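Envelope polyprotein (Puumala orthohantavirus, PDB 5FXU) is the ectodomain of the hantaviral envelope glycoprotein Gn, which with its partner Gc builds the surface spikes that probably serve entry into host cells. Local coordinates at residues Y184-T188 against L351-I355. Sequence-based numbering, arbitrary orientation.
Sequences YDIVT and LPGEI
Leu351 pairs with Val187 through two backbone hydrogen bonds, in an antiparallel beta ladder between strands 185-197 and 340-354 of the Gn head. Leu351 N donates to Val187 O at 2.8 Å, and Leu351 O accepts from Val187 N. The Leu351 side chain turns to Phe169 and to helix 249-260. Pro352 has no N-H and falls at the non-hydrogen-bonded position opposite Ile186. Its CA lies 3.3 Å from Asp185 O, a CA-H...O contact. Pro352 CB sits over the centre of the Tyr184 ring, 3.5 Å from the centroid, in a CH-pi contact. The ring reaches it because Tyr184 CG is placed between its own backbone N and carbonyl carbon (chi1 49°). Gly353 then makes the second hydrogen-bonded pair, with Asp185. Gly353 N donates to Asp185 O at 2.7 Å, and Gly353 O accepts from Asp185 N in a short, bent bond. Glu354 extends the strand and bonds through its backbone to Asn170, so 340-354 also pairs with strand 167-171. At Ile355 the strand has ended, and a side chain takes over from the backbone as acceptor. Ile355 CG1 packs 3.9 Å from Val187 CG2, on the face that also carries Asp185. Ile355 N gives a nearly straight bond (171°) to Asp185 OD2 at 3.0 Å, meeting that oxygen on its anti side, 32° out of the carboxylate plane.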
loop_
_atom_site.group_PDB
_atom_site.type_symbol
_atom_site.label_atom_id
_atom_site.label_comp_id
_atom_site.label_asym_id
_atom_site.label_seq_id
_atom_site.Cartn_x
_atom_site.Cartn_y
_atom_site.Cartn_z
ATOM N N TYR A 184 12.915 22.659 16.902
ATOM C CA TYR A 184 11.671 21.876 16.920
ATOM C C TYR A 184 11.891 20.436 17.446
ATOM O O TYR A 184 13.027 19.983 17.470
ATOM C CB TYR A 184 10.967 21.976 15.545
ATOM C CG TYR A 184 11.827 21.726 14.301
ATOM C CD1 TYR A 184 12.687 20.621 14.203
ATOM C CD2 TYR A 184 11.742 22.580 13.185
ATOM C CE1 TYR A 184 13.450 20.383 13.057
ATOM C CE2 TYR A 184 12.504 22.347 12.027
ATOM C CZ TYR A 184 13.358 21.248 11.963
ATOM O OH TYR A 184 14.109 20.999 10.827
ATOM N N ASP A 185 10.848 19.760 17.945
ATOM C CA ASP A 185 10.945 18.327 18.318
ATOM C C ASP A 185 10.801 17.446 17.081
ATOM O O ASP A 185 10.259 17.869 16.072
ATOM C CB ASP A 185 9.858 17.934 19.314
ATOM C CG ASP A 185 9.966 18.688 20.639
ATOM O OD1 ASP A 185 11.019 18.587 21.305
ATOM O OD2 ASP A 185 8.989 19.357 21.036
ATOM N N ILE A 186 11.289 16.216 17.173
ATOM C CA ILE A 186 11.254 15.286 16.054
ATOM C C ILE A 186 10.627 13.980 16.498
ATOM O O ILE A 186 11.149 13.320 17.372
ATOM C CB ILE A 186 12.667 15.026 15.504
ATOM C CG1 ILE A 186 13.231 16.335 14.932
ATOM C CG2 ILE A 186 12.657 13.922 14.442
ATOM C CD1 ILE A 186 14.681 16.250 14.505
ATOM N N VAL A 187 9.555 13.579 15.824
ATOM C CA VAL A 187 8.856 12.337 16.128
ATOM C C VAL A 187 8.701 11.490 14.863
ATOM O O VAL A 187 8.393 11.990 13.784
ATOM C CB VAL A 187 7.474 12.633 16.761
ATOM C CG1 VAL A 187 6.744 11.347 17.064
ATOM C CG2 VAL A 187 7.652 13.416 18.060
ATOM N N THR A 188 8.914 10.201 15.007
ATOM C CA THR A 188 8.777 9.249 13.908
ATOM C C THR A 188 7.335 8.759 13.784
ATOM O O THR A 188 6.809 8.238 14.748
ATOM C CB THR A 188 9.744 8.094 14.128
ATOM O OG1 THR A 188 11.068 8.597 13.929
ATOM C CG2 THR A 188 9.503 6.986 13.177
ATOM N N LEU A 351 9.193 13.432 11.557
ATOM C CA LEU A 351 8.597 14.744 11.330
ATOM C C LEU A 351 9.057 15.752 12.370
ATOM O O LEU A 351 9.094 15.442 13.556
ATOM C CB LEU A 351 7.074 14.686 11.397
ATOM C CG LEU A 351 6.335 13.930 10.303
ATOM C CD1 LEU A 351 4.845 13.760 10.555
ATOM C CD2 LEU A 351 6.536 14.612 8.971
ATOM N N PRO A 352 9.379 16.976 11.927
ATOM C CA PRO A 352 9.635 18.053 12.858
ATOM C C PRO A 352 8.318 18.654 13.344
ATOM O O PRO A 352 7.350 18.737 12.584
ATOM C CB PRO A 352 10.413 19.049 12.012
ATOM C CG PRO A 352 9.852 18.882 10.650
ATOM C CD PRO A 352 9.461 17.437 10.532
ATOM N N GLY A 353 8.286 19.046 14.613
ATOM C CA GLY A 353 7.092 19.640 15.227
ATOM C C GLY A 353 7.277 19.939 16.703
ATOM O O GLY A 353 8.387 20.241 17.137
ATOM N N GLU A 354 6.195 19.821 17.475
ATOM C CA GLU A 354 6.200 20.132 18.902
ATOM C C GLU A 354 5.478 19.045 19.712
ATOM O O GLU A 354 4.348 18.692 19.410
ATOM C CB GLU A 354 5.559 21.489 19.136
ATOM C CG GLU A 354 6.250 22.655 18.417
ATOM C CD GLU A 354 6.074 23.999 19.113
ATOM O OE1 GLU A 354 6.524 24.085 20.270
ATOM O OE2 GLU A 354 5.531 24.974 18.513
ATOM N N ILE A 355 6.151 18.509 20.727
ATOM C CA ILE A 355 5.608 17.433 21.590
ATOM C C ILE A 355 4.502 17.828 22.596
ATOM O O ILE A 355 3.634 17.005 22.907
ATOM C CB ILE A 355 6.785 16.664 22.270
ATOM C CG1 ILE A 355 7.359 15.637 21.279
ATOM C CG2 ILE A 355 6.365 15.975 23.565
ATOM C CD1 ILE A 355 8.627 14.933 21.722
#